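Local coordinates for trichothecene 3-O-acetyltransferase (Gibberella zeae, PDB 3B30), which probably transfers the acetyl group of acetyl-coenzyme A to the C3 hydroxyl of trichothecene mycotoxins, a reaction that lowers their toxicity, at residues A[44-49]-A[80-85]; A[291-296]-A[311-316]; A[381-386]-A[414-419]. All coordinates share one frame; numbering follows the deposited sequence. Where two conformers were deposited one is given.

Contact 1 of 3, residues A[44-49]-A[80-85]; sequences QGLKRF and DVPRVV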
loop_
_atom_site.group_PDB
_atom_site.type_symbol
_atom_site.label_atom_id
_atom_site.label_comp_id
_atom_site.label_asym_id
_atom_site.label_seq_id
_atom_site.Cartn_x
_atom_site.Cartn_y
_atom_site.Cartn_z
ATOM N N GLN A 44 20.136 3.719 17.349
ATOM C CA GLN A 44 19.728 3.880 18.713
ATOM C C GLN A 44 18.165 3.850 18.852
ATOM O O GLN A 44 17.642 3.288 19.722
ATOM C CB GLN A 44 20.354 5.186 19.267
ATOM C CG GLN A 44 21.857 5.060 19.684
ATOM C CD GLN A 44 22.806 6.378 19.604
ATOM O OE1 GLN A 44 24.049 6.204 19.673
ATOM N NE2 GLN A 44 22.366 7.524 19.489
ATOM N N GLY A 45 17.508 4.471 17.896
ATOM C CA GLY A 45 16.074 4.463 17.750
ATOM C C GLY A 45 15.502 3.058 17.568
ATOM O O GLY A 45 14.592 2.665 18.262
ATOM N N LEU A 46 16.073 2.320 16.621
ATOM C CA LEU A 46 15.676 0.908 16.437
ATOM C C LEU A 46 15.870 0.076 17.707
ATOM O O LEU A 46 15.038 -0.789 18.040
ATOM C CB LEU A 46 16.436 0.260 15.275
ATOM C CG LEU A 46 16.041 0.695 13.865
ATOM C CD1 LEU A 46 17.098 0.223 12.904
ATOM C CD2 LEU A 46 14.662 0.135 13.488
ATOM N N LYS A 47 16.965 0.316 18.433
ATOM C CA LYS A 47 17.182 -0.434 19.675
ATOM C C LYS A 47 16.151 -0.074 20.760
ATOM O O LYS A 47 15.589 -0.949 21.436
ATOM C CB LYS A 47 18.603 -0.163 20.194
ATOM C CG LYS A 47 19.029 -1.031 21.362
ATOM C CD LYS A 47 20.508 -0.720 21.758
ATOM C CE LYS A 47 21.003 -1.631 22.885
ATOM N NZ LYS A 47 20.512 -1.202 24.224
ATOM N N ARG A 48 15.938 1.228 20.944
ATOM C CA ARG A 48 14.899 1.712 21.866
ATOM C C ARG A 48 13.506 1.179 21.523
ATOM O O ARG A 48 12.724 0.766 22.408
ATOM C CB ARG A 48 14.877 3.239 21.852
ATOM C CG ARG A 48 15.887 3.793 22.806
ATOM C CD ARG A 48 15.527 5.209 23.199
ATOM N NE ARG A 48 15.792 6.047 22.051
ATOM C CZ ARG A 48 16.930 6.681 21.845
ATOM N NH1 ARG A 48 17.061 7.415 20.750
ATOM N NH2 ARG A 48 17.924 6.583 22.725
ATOM N N PHE A 49 13.196 1.186 20.238
ATOM C CA PHE A 49 11.898 0.700 19.784
ATOM C C PHE A 49 11.722 -0.785 20.132
ATOM O O PHE A 49 10.667 -1.190 20.667
ATOM C CB PHE A 49 11.761 0.977 18.271
ATOM C CG PHE A 49 10.340 0.842 17.722
ATOM C CD1 PHE A 49 10.125 0.916 16.340
ATOM C CD2 PHE A 49 9.254 0.616 18.555
ATOM C CE1 PHE A 49 8.831 0.809 15.794
ATOM C CE2 PHE A 49 7.931 0.494 18.006
ATOM C CZ PHE A 49 7.737 0.609 16.632
ATOM N N ASP A 80 17.774 -9.312 17.619
ATOM C CA ASP A 80 17.630 -8.355 18.737
ATOM C C ASP A 80 16.931 -7.053 18.335
ATOM O O ASP A 80 16.117 -6.544 19.089
ATOM C CB ASP A 80 18.990 -8.016 19.371
ATOM C CG ASP A 80 19.599 -9.186 20.111
ATOM O OD1 ASP A 80 18.839 -10.030 20.617
ATOM O OD2 ASP A 80 20.842 -9.253 20.176
ATOM N N VAL A 81 17.255 -6.542 17.140
ATOM C CA VAL A 81 16.671 -5.320 16.590
ATOM C C VAL A 81 16.264 -5.582 15.131
ATOM O O VAL A 81 16.753 -6.558 14.512
ATOM C CB VAL A 81 17.684 -4.157 16.667
ATOM C CG1 VAL A 81 18.074 -3.871 18.136
ATOM C CG2 VAL A 81 18.967 -4.492 15.835
ATOM N N PRO A 82 15.358 -4.745 14.568
ATOM C CA PRO A 82 15.066 -4.902 13.135
ATOM C C PRO A 82 16.344 -4.595 12.338
ATOM O O PRO A 82 17.104 -3.724 12.742
ATOM C CB PRO A 82 14.024 -3.814 12.871
ATOM C CG PRO A 82 13.436 -3.507 14.241
ATOM C CD PRO A 82 14.583 -3.649 15.168
ATOM N N ARG A 83 16.568 -5.294 11.230
ATOM C CA ARG A 83 17.792 -5.093 10.436
ATOM C C ARG A 83 17.756 -3.780 9.648
ATOM O O ARG A 83 16.821 -3.554 8.884
ATOM C CB ARG A 83 17.948 -6.237 9.425
ATOM C CG ARG A 83 18.240 -7.605 10.021
ATOM C CD ARG A 83 18.157 -8.709 8.939
ATOM N NE ARG A 83 18.799 -9.945 9.388
ATOM C CZ ARG A 83 18.894 -11.061 8.669
ATOM N NH1 ARG A 83 18.354 -11.120 7.453
ATOM N NH2 ARG A 83 19.523 -12.115 9.177
ATOM N N VAL A 84 18.794 -2.952 9.784
ATOM C CA VAL A 84 19.005 -1.844 8.831
ATOM C C VAL A 84 20.247 -2.105 7.992
ATOM O O VAL A 84 21.265 -2.557 8.512
ATOM C CB VAL A 84 19.032 -0.435 9.504
ATOM C CG1 VAL A 84 20.179 -0.303 10.508
ATOM C CG2 VAL A 84 19.057 0.725 8.439
ATOM N N VAL A 85 20.132 -1.866 6.696
ATOM C CA VAL A 85 21.244 -1.936 5.757
ATOM C C VAL A 85 21.641 -0.493 5.463
ATOM O O VAL A 85 20.785 0.351 5.234
ATOM C CB VAL A 85 20.805 -2.606 4.447
ATOM C CG1 VAL A 85 21.921 -2.524 3.346
ATOM C CG2 VAL A 85 20.383 -4.043 4.711
#
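L46 carries the apolar part of this contact, with one methyl for each of two residues in 80-85. Its CG stands anti to the carbonyl carbon (chi1 -72°), and from there the branch forks over the incoming chain. CD2 rests against the ring of P82, 3.9 Å from its CG, with CB and CD of the same ring scarcely farther off. CD1 turns to the strand and meets CG1 of V84, also at 3.9 Å. The V84 methyl that answers it is the one lying between backbone N and carbonyl carbon (chi1 62°). Both partners meet the leucine at a slant.

A second set of contacts is between a side chain and the helix backbone. CG1 of V81 comes within 3.9 Å of CA of K47, where the two segments run closest (CA to CA 5.8 Å). The same methyl lies 4.3 Å from CB of K47, so the lysine gives only the root of its side chain. The extended chain then leads away, and its ammonium pairs with E51, one turn farther along the helix.

No hydrogen bond joins the segments; much of the backbone nearby bonds within its own helix or sheet. R48 N and F49 N donate to Q44 O and G45 O within the helix, while R83 and V85 bond to L139 and L141 of the adjoining strand 137-144. L46 also touches L139 and L171, and V84 touches F42, which extends the apolar layer beyond the segments. Helix 35-52 thus lies beside helix 161-176 against the five-stranded mixed sheet, of which strand 83-88 is an outermost strand, a helix-on-sheet layer consistent with the CoA-dependent acyltransferase fold.

Contact 2 of 3, residues A[291-296]-A[311-316]; sequences RAVDAR and NMTYHN. With ETB (Ethyl Coenzyme A), chain B.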
loop_
_atom_site.group_PDB
_atom_site.type_symbol
_atom_site.label_atom_id
_atom_site.label_comp_id
_atom_site.label_asym_id
_atom_site.label_seq_id
_atom_site.Cartn_x
_atom_site.Cartn_y
_atom_site.Cartn_z
ATOM N N ARG A 291 -11.100 -1.444 -4.839
ATOM C CA ARG A 291 -10.532 -0.344 -4.070
ATOM C C ARG A 291 -10.153 -0.782 -2.637
ATOM O O ARG A 291 -11.002 -1.283 -1.902
ATOM C CB ARG A 291 -11.542 0.782 -4.007
ATOM C CG ARG A 291 -10.943 2.086 -3.490
ATOM C CD ARG A 291 -12.082 3.048 -3.114
ATOM N NE ARG A 291 -11.626 4.428 -2.920
ATOM C CZ ARG A 291 -12.435 5.454 -2.659
ATOM N NH1 ARG A 291 -13.727 5.243 -2.560
ATOM N NH2 ARG A 291 -11.949 6.682 -2.520
ATOM N N ALA A 292 -8.895 -0.562 -2.251
ATOM C CA ALA A 292 -8.445 -0.896 -0.898
ATOM C C ALA A 292 -9.058 0.064 0.118
ATOM O O ALA A 292 -9.121 1.305 -0.098
ATOM C CB ALA A 292 -6.932 -0.886 -0.779
ATOM N N VAL A 293 -9.540 -0.520 1.202
ATOM C CA VAL A 293 -10.154 0.230 2.288
ATOM C C VAL A 293 -9.555 -0.226 3.631
ATOM O O VAL A 293 -9.508 -1.423 3.923
ATOM C CB VAL A 293 -11.702 0.060 2.300
ATOM C CG1 VAL A 293 -12.334 0.940 3.373
ATOM C CG2 VAL A 293 -12.284 0.503 0.957
ATOM N N ASP A 294 -9.111 0.740 4.433
ATOM C CA ASP A 294 -8.772 0.500 5.847
ATOM C C ASP A 294 -10.042 0.138 6.608
ATOM O O ASP A 294 -10.998 0.909 6.616
ATOM C CB ASP A 294 -8.146 1.793 6.431
ATOM C CG ASP A 294 -7.744 1.661 7.906
ATOM O OD1 ASP A 294 -7.779 0.542 8.465
ATOM O OD2 ASP A 294 -7.359 2.701 8.487
ATOM N N ALA A 295 -10.058 -1.055 7.216
ATOM C CA ALA A 295 -11.195 -1.538 7.971
ATOM C C ALA A 295 -11.164 -1.182 9.453
ATOM O O ALA A 295 -12.094 -1.521 10.182
ATOM C CB ALA A 295 -11.373 -3.075 7.795
ATOM N N ARG A 296 -10.111 -0.509 9.913
ATOM C CA ARG A 296 -10.059 -0.126 11.329
ATOM C C ARG A 296 -11.278 0.702 11.786
ATOM O O ARG A 296 -11.852 0.402 12.831
ATOM C CB ARG A 296 -8.766 0.630 11.652
ATOM C CG ARG A 296 -7.519 -0.297 11.660
ATOM C CD ARG A 296 -6.238 0.569 11.636
ATOM N NE ARG A 296 -5.034 -0.259 11.496
ATOM C CZ ARG A 296 -4.656 -0.906 10.392
ATOM N NH1 ARG A 296 -5.384 -0.869 9.266
ATOM N NH2 ARG A 296 -3.529 -1.608 10.413
ATOM N N ASN A 311 -9.747 -4.306 3.630
ATOM C CA ASN A 311 -10.565 -5.088 2.722
ATOM C C ASN A 311 -10.565 -4.309 1.415
ATOM O O ASN A 311 -9.768 -3.386 1.244
ATOM C CB ASN A 311 -11.968 -5.253 3.306
ATOM C CG ASN A 311 -12.744 -6.451 2.728
ATOM O OD1 ASN A 311 -12.441 -6.964 1.632
ATOM N ND2 ASN A 311 -13.757 -6.883 3.466
ATOM N N MET A 312 -11.417 -4.696 0.478
ATOM C CA MET A 312 -11.608 -3.933 -0.736
ATOM C C MET A 312 -13.121 -3.683 -0.922
ATOM O O MET A 312 -13.957 -4.387 -0.325
ATOM C CB MET A 312 -11.032 -4.684 -1.942
ATOM C CG MET A 312 -9.498 -4.891 -1.847
ATOM S SD MET A 312 -8.707 -4.968 -3.433
ATOM C CE MET A 312 -8.066 -3.335 -3.614
ATOM N N THR A 313 -13.455 -2.673 -1.724
ATOM C CA THR A 313 -14.819 -2.532 -2.265
ATOM C C THR A 313 -14.717 -2.822 -3.761
ATOM O O THR A 313 -13.683 -2.578 -4.378
ATOM C CB THR A 313 -15.465 -1.125 -1.985
ATOM O OG1 THR A 313 -14.672 -0.102 -2.590
ATOM C CG2 THR A 313 -15.602 -0.845 -0.465
ATOM N N TYR A 314 -15.788 -3.375 -4.333
ATOM C CA TYR A 314 -15.798 -3.869 -5.720
ATOM C C TYR A 314 -16.935 -3.172 -6.448
ATOM O O TYR A 314 -18.030 -3.030 -5.895
ATOM C CB TYR A 314 -16.043 -5.404 -5.770
ATOM C CG TYR A 314 -14.961 -6.143 -5.040
ATOM C CD1 TYR A 314 -15.140 -6.549 -3.704
ATOM C CD2 TYR A 314 -13.718 -6.376 -5.647
ATOM C CE1 TYR A 314 -14.096 -7.195 -2.993
ATOM C CE2 TYR A 314 -12.672 -7.036 -4.934
ATOM C CZ TYR A 314 -12.879 -7.409 -3.612
ATOM O OH TYR A 314 -11.872 -8.040 -2.913
ATOM N N HIS A 315 -16.661 -2.791 -7.686
ATOM C CA HIS A 315 -17.525 -1.925 -8.483
ATOM C C HIS A 315 -17.491 -2.456 -9.904
ATOM O O HIS A 315 -16.446 -2.428 -10.552
ATOM C CB HIS A 315 -17.032 -0.484 -8.419
ATOM C CG HIS A 315 -16.833 -0.002 -7.017
ATOM N ND1 HIS A 315 -15.629 -0.138 -6.350
ATOM C CD2 HIS A 315 -17.698 0.548 -6.132
ATOM C CE1 HIS A 315 -15.759 0.332 -5.121
ATOM N NE2 HIS A 315 -16.995 0.764 -4.965
ATOM N N ASN A 316 -18.625 -2.979 -10.359
ATOM C CA ASN A 316 -18.668 -3.662 -11.649
ATOM C C ASN A 316 -19.564 -2.941 -12.656
ATOM O O ASN A 316 -20.662 -2.553 -12.336
ATOM C CB ASN A 316 -19.100 -5.102 -11.457
ATOM C CG ASN A 316 -18.029 -5.923 -10.791
ATOM O OD1 ASN A 316 -17.148 -6.437 -11.456
ATOM N ND2 ASN A 316 -18.077 -6.014 -9.459
HETATM N N1A ETB B . -20.209 16.677 3.814
HETATM C C2A ETB B . -19.287 16.749 2.837
HETATM N N3A ETB B . -18.174 16.007 2.861
HETATM C C4A ETB B . -17.963 15.151 3.839
HETATM C C5A ETB B . -18.867 15.059 4.851
HETATM C C6A ETB B . -20.020 15.850 4.850
HETATM N N6A ETB B . -20.852 15.891 5.864
HETATM N N7A ETB B . -18.385 14.183 5.692
HETATM C C8A ETB B . -17.218 13.727 5.260
HETATM N N9A ETB B . -16.943 14.335 4.108
HETATM C C1B ETB B . -15.745 14.231 3.309
HETATM C C2B ETB B . -14.546 14.848 3.983
HETATM O O2B ETB B . -14.572 16.207 3.972
HETATM C C3B ETB B . -13.415 14.193 3.239
HETATM O O3B ETB B . -13.271 14.859 2.054
HETATM P P3B ETB B . -11.976 15.432 1.523
HETATM O O7A ETB B . -11.883 16.567 2.258
HETATM O O8A ETB B . -10.885 14.626 1.853
HETATM O O9A ETB B . -12.152 15.659 0.135
HETATM C C4B ETB B . -14.016 12.870 2.925
HETATM O O4B ETB B . -15.371 12.924 3.127
HETATM C C5B ETB B . -13.383 11.830 3.800
HETATM O O5B ETB B . -13.895 10.590 3.566
HETATM P P1A ETB B . -13.149 9.285 3.934
HETATM O O1A ETB B . -14.068 8.284 3.437
HETATM O O2A ETB B . -12.903 9.195 5.350
HETATM O O3A ETB B . -11.725 9.263 3.318
HETATM P P2A ETB B . -11.257 9.269 1.861
HETATM O O4A ETB B . -10.231 10.201 1.877
HETATM O O5A ETB B . -12.334 9.473 1.019
HETATM O O6A ETB B . -10.688 7.861 1.600
HETATM C CBP ETB B . -10.483 5.522 1.673
HETATM C CCP ETB B . -11.443 6.711 1.632
HETATM C CDP ETB B . -11.308 4.308 1.451
HETATM C CEP ETB B . -9.385 5.508 0.644
HETATM C CAP ETB B . -9.773 5.542 3.018
HETATM O OAP ETB B . -10.661 5.612 4.046
HETATM C C9P ETB B . -8.850 4.373 3.146
HETATM O O9P ETB B . -9.397 3.277 3.677
HETATM N N8P ETB B . -7.628 4.471 2.674
HETATM C C7P ETB B . -6.576 3.526 2.857
HETATM C C6P ETB B . -6.584 2.312 1.954
HETATM C C5P ETB B . -5.465 1.354 2.295
HETATM O O5P ETB B . -5.221 0.938 3.449
HETATM N N4P ETB B . -4.740 1.031 1.284
HETATM C C3P ETB B . -4.168 -0.271 1.138
HETATM O O HOH W 1 -15.163 2.662 -2.277
#
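M312 and A292 face each other as a non-hydrogen-bonded antiparallel pair, and here the contact is tightest. The methionine chain is bent at chi3 (99°), which brings its CE back over the opposing strand, 3.2 Å from A292 N and 3.9 Å from A292 CB. On either side lie hydrogen-bonded pairs. R291 and T313 exchange two backbone bonds, of which R291 N to T313 O (2.9 Å) is nearly straight at 169°. V293 and N311 do the same, although V293 N meets N311 O from above the carbonyl plane. M312 CA adds a C-H...O contact to R291 O at 3.0 Å.

The side chains of R291, V293 and T313 share the other face of the sheet with N311, and there direct contact gives way to a water-bridged one between R291 and T313. The methyls CG2 of V293 and CG2 of T313 touch at 3.9 Å with the side chains about at right angles. R291 starts out alongside T313, then stretches past it, its CG anti to the backbone N (chi1 -168°). A water at the edge of the guanidinium accepts from NH1 and also bonds to the T313 hydroxyl, so that it links the two side chains. CCP of the ethyl coenzyme A lies over one guanidinium face, and NH2 pairs with D262 and D263.

Strand 286-294 ends at the bound ethyl coenzyme A: D294 N donates to the pantetheine carbonyl O9P at 2.7 Å. The D294 carboxylate is gripped on three counts. R296 N, in a capping bond, and R296 NH1 approach OD1 from opposite faces of its plane, while OD2 pairs with K382. R296 NH2 reaches D160, the closing aspartate of an HGAMD sequence that fits the HXXXD motif of BAHD acyltransferases. This chemistry is consistent with a network of salt bridges that ties the strand end binding the pantetheine to that motif.

Contact 3 of 3, residues A[381-386]-A[414-419]; sequences AKVGLW and FMPKKP. With ETB (Ethyl Coenzyme A), chain B.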
loop_
_atom_site.group_PDB
_atom_site.type_symbol
_atom_site.label_atom_id
_atom_site.label_comp_id
_atom_site.label_asym_id
_atom_site.label_seq_id
_atom_site.Cartn_x
_atom_site.Cartn_y
_atom_site.Cartn_z
ATOM N N ALA A 381 -2.990 7.718 0.649
ATOM C CA ALA A 381 -3.025 9.190 0.722
ATOM C C ALA A 381 -3.099 9.686 2.164
ATOM O O ALA A 381 -2.457 10.685 2.499
ATOM C CB ALA A 381 -4.206 9.766 -0.098
ATOM N N LYS A 382 -3.867 8.984 3.005
ATOM C CA LYS A 382 -4.145 9.423 4.405
ATOM C C LYS A 382 -3.068 9.076 5.450
ATOM O O LYS A 382 -3.196 9.461 6.623
ATOM C CB LYS A 382 -5.481 8.850 4.895
ATOM C CG LYS A 382 -5.445 7.324 5.158
ATOM C CD LYS A 382 -6.830 6.818 5.549
ATOM C CE LYS A 382 -6.799 5.375 5.998
ATOM N NZ LYS A 382 -7.442 5.222 7.321
ATOM N N VAL A 383 -2.030 8.341 5.056
ATOM C CA VAL A 383 -1.004 7.987 6.043
ATOM C C VAL A 383 -0.056 9.164 6.331
ATOM O O VAL A 383 0.024 10.096 5.537
ATOM C CB VAL A 383 -0.262 6.642 5.753
ATOM C CG1 VAL A 383 -1.265 5.496 5.528
ATOM C CG2 VAL A 383 0.756 6.743 4.586
ATOM N N GLY A 384 0.665 9.101 7.455
ATOM C CA GLY A 384 1.305 10.296 8.026
ATOM C C GLY A 384 2.777 10.502 7.762
ATOM O O GLY A 384 3.397 11.348 8.398
ATOM N N LEU A 385 3.323 9.781 6.780
ATOM C CA LEU A 385 4.791 9.716 6.565
ATOM C C LEU A 385 5.494 11.033 6.283
ATOM O O LEU A 385 6.691 11.182 6.616
ATOM C CB LEU A 385 5.162 8.674 5.498
ATOM C CG LEU A 385 4.888 7.212 5.888
ATOM C CD1 LEU A 385 4.592 6.379 4.669
ATOM C CD2 LEU A 385 6.097 6.637 6.680
ATOM N N TRP A 386 4.776 11.996 5.687
ATOM C CA TRP A 386 5.344 13.331 5.434
ATOM C C TRP A 386 5.760 14.077 6.710
ATOM O O TRP A 386 6.520 15.054 6.638
ATOM C CB TRP A 386 4.373 14.224 4.636
ATOM C CG TRP A 386 4.305 13.889 3.186
ATOM C CD1 TRP A 386 3.471 12.977 2.597
ATOM C CD2 TRP A 386 5.102 14.443 2.136
ATOM N NE1 TRP A 386 3.695 12.943 1.237
ATOM C CE2 TRP A 386 4.678 13.842 0.923
ATOM C CE3 TRP A 386 6.119 15.409 2.093
ATOM C CZ2 TRP A 386 5.258 14.156 -0.335
ATOM C CZ3 TRP A 386 6.683 15.731 0.833
ATOM C CH2 TRP A 386 6.237 15.115 -0.352
ATOM N N PHE A 414 -2.035 5.492 -4.579
ATOM C CA PHE A 414 -1.817 6.921 -4.264
ATOM C C PHE A 414 -0.753 6.991 -3.174
ATOM O O PHE A 414 -0.807 6.243 -2.187
ATOM C CB PHE A 414 -3.072 7.630 -3.742
ATOM C CG PHE A 414 -4.231 7.655 -4.722
ATOM C CD1 PHE A 414 -4.013 7.469 -6.088
ATOM C CD2 PHE A 414 -5.527 7.893 -4.270
ATOM C CE1 PHE A 414 -5.105 7.467 -6.991
ATOM C CE2 PHE A 414 -6.615 7.906 -5.162
ATOM C CZ PHE A 414 -6.389 7.690 -6.514
ATOM N N MET A 415 0.192 7.901 -3.347
ATOM C CA MET A 415 1.185 8.137 -2.303
ATOM C C MET A 415 0.540 8.864 -1.119
ATOM O O MET A 415 -0.546 9.437 -1.276
ATOM C CB MET A 415 2.334 8.937 -2.867
ATOM C CG MET A 415 3.084 8.235 -4.032
ATOM S SD MET A 415 3.780 6.629 -3.576
ATOM C CE MET A 415 2.684 5.437 -4.360
ATOM N N PRO A 416 1.203 8.839 0.055
ATOM C CA PRO A 416 0.813 9.756 1.111
ATOM C C PRO A 416 0.711 11.153 0.500
ATOM O O PRO A 416 1.607 11.599 -0.264
ATOM C CB PRO A 416 1.974 9.646 2.127
ATOM C CG PRO A 416 2.485 8.246 1.935
ATOM C CD PRO A 416 2.359 7.989 0.443
ATOM N N LYS A 417 -0.402 11.811 0.785
ATOM C CA LYS A 417 -0.720 13.113 0.221
ATOM C C LYS A 417 0.289 14.102 0.765
ATOM O O LYS A 417 0.533 14.130 1.976
ATOM C CB LYS A 417 -2.121 13.532 0.683
ATOM C CG LYS A 417 -2.584 14.899 0.180
ATOM C CD LYS A 417 -3.976 15.282 0.747
ATOM C CE LYS A 417 -3.909 15.758 2.207
ATOM N NZ LYS A 417 -3.085 17.011 2.286
ATOM N N LYS A 418 0.859 14.921 -0.115
ATOM C CA LYS A 418 1.754 15.979 0.320
ATOM C C LYS A 418 0.949 16.968 1.186
ATOM O O LYS A 418 -0.242 17.178 0.929
ATOM C CB LYS A 418 2.396 16.649 -0.902
ATOM C CG LYS A 418 3.521 17.611 -0.568
ATOM C CD LYS A 418 4.231 18.070 -1.804
ATOM C CE LYS A 418 5.306 19.073 -1.451
ATOM N NZ LYS A 418 5.904 19.520 -2.732
ATOM N N PRO A 419 1.575 17.570 2.224
ATOM C CA PRO A 419 0.808 18.501 3.069
ATOM C C PRO A 419 0.023 19.632 2.359
ATOM O O PRO A 419 -1.050 20.008 2.835
ATOM C CB PRO A 419 1.882 19.076 3.990
ATOM C CG PRO A 419 2.825 17.908 4.161
ATOM C CD PRO A 419 2.953 17.421 2.736
HETATM N N1A ETB B . -20.209 16.677 3.814
HETATM C C2A ETB B . -19.287 16.749 2.837
HETATM N N3A ETB B . -18.174 16.007 2.861
HETATM C C4A ETB B . -17.963 15.151 3.839
HETATM C C5A ETB B . -18.867 15.059 4.851
HETATM C C6A ETB B . -20.020 15.850 4.850
HETATM N N6A ETB B . -20.852 15.891 5.864
HETATM N N7A ETB B . -18.385 14.183 5.692
HETATM C C8A ETB B . -17.218 13.727 5.260
HETATM N N9A ETB B . -16.943 14.335 4.108
HETATM C C1B ETB B . -15.745 14.231 3.309
HETATM C C2B ETB B . -14.546 14.848 3.983
HETATM O O2B ETB B . -14.572 16.207 3.972
HETATM C C3B ETB B . -13.415 14.193 3.239
HETATM O O3B ETB B . -13.271 14.859 2.054
HETATM P P3B ETB B . -11.976 15.432 1.523
HETATM O O7A ETB B . -11.883 16.567 2.258
HETATM O O8A ETB B . -10.885 14.626 1.853
HETATM O O9A ETB B . -12.152 15.659 0.135
HETATM C C4B ETB B . -14.016 12.870 2.925
HETATM O O4B ETB B . -15.371 12.924 3.127
HETATM C C5B ETB B . -13.383 11.830 3.800
HETATM O O5B ETB B . -13.895 10.590 3.566
HETATM P P1A ETB B . -13.149 9.285 3.934
HETATM O O1A ETB B . -14.068 8.284 3.437
HETATM O O2A ETB B . -12.903 9.195 5.350
HETATM O O3A ETB B . -11.725 9.263 3.318
HETATM P P2A ETB B . -11.257 9.269 1.861
HETATM O O4A ETB B . -10.231 10.201 1.877
HETATM O O5A ETB B . -12.334 9.473 1.019
HETATM O O6A ETB B . -10.688 7.861 1.600
HETATM C CBP ETB B . -10.483 5.522 1.673
HETATM C CCP ETB B . -11.443 6.711 1.632
HETATM C CDP ETB B . -11.308 4.308 1.451
HETATM C CEP ETB B . -9.385 5.508 0.644
HETATM C CAP ETB B . -9.773 5.542 3.018
HETATM O OAP ETB B . -10.661 5.612 4.046
HETATM C C9P ETB B . -8.850 4.373 3.146
HETATM O O9P ETB B . -9.397 3.277 3.677
HETATM N N8P ETB B . -7.628 4.471 2.674
HETATM C C7P ETB B . -6.576 3.526 2.857
HETATM C C6P ETB B . -6.584 2.312 1.954
HETATM C C5P ETB B . -5.465 1.354 2.295
HETATM O O5P ETB B . -5.221 0.938 3.449
HETATM N N4P ETB B . -4.740 1.031 1.284
HETATM C C3P ETB B . -4.168 -0.271 1.138
#
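K417 N donates to A381 O along a nearly straight bond (2.9 Å, 173°) in the carbonyl plane and on a lone pair, and the two chains run closest at A381 and P416. A381 CA adds a C-H...O contact with M415 O at 3.2 Å. P416 then wedges between the side chains of the other segment. Its CG meets CG2 of V383 at 3.5 Å and CD1 of L385 from another direction, and its CB touches CD1 of W386.

Both segments leave neighbouring parallel strands, 375-379 and 411-414, of the seven-stranded sheet. The first continues toward strand 399-401 of the five-stranded sheet, so the contact sits where the chain crosses between the two sheets, as in the two-domain fold of BAHD acyltransferases. V400 of that strand touches L385, W386 and P416.

W386 is held by its edge and by one face. Its NE1 donates to P416 O (2.9 Å), which lies near the indole plane, though the N-H comes down 69° out of the carbonyl plane. Over the face, K418 CA forms a CH-pi contact 3.8 Å from the centroid of the five-membered ring. The lysine chain, extended beyond CG, passes along the six-membered ring, with its CG 3.7 Å from CH2. P419 CD lies on the same face, toward the rim. Near the start of 381-386, K382 lays its CE 3.5 Å from N8P of the ethyl coenzyme A, and the bend at chi4 (127°) sets the direction of NZ, which pairs with D294.

From the N terminus the three contacts follow one another in series, none nested in or crossing another. Contact 1 closes first, after a 30-residue excursion that includes strands 59-63 and 72-76, and binds helix 35-52 to an edge of the five-stranded sheet. Contact 2 closes a 14-residue connection between the adjacent strands 286-294 and 310-318 of the seven-stranded sheet. Contact 3 closes a 27-residue segment that visits strand 399-401 before returning. Contacts 2 and 3 meet through the D294-K382 salt bridge, and both touch the ethyl coenzyme A. Contact 1 stands apart, its centre about 33 Å from that of contact 2.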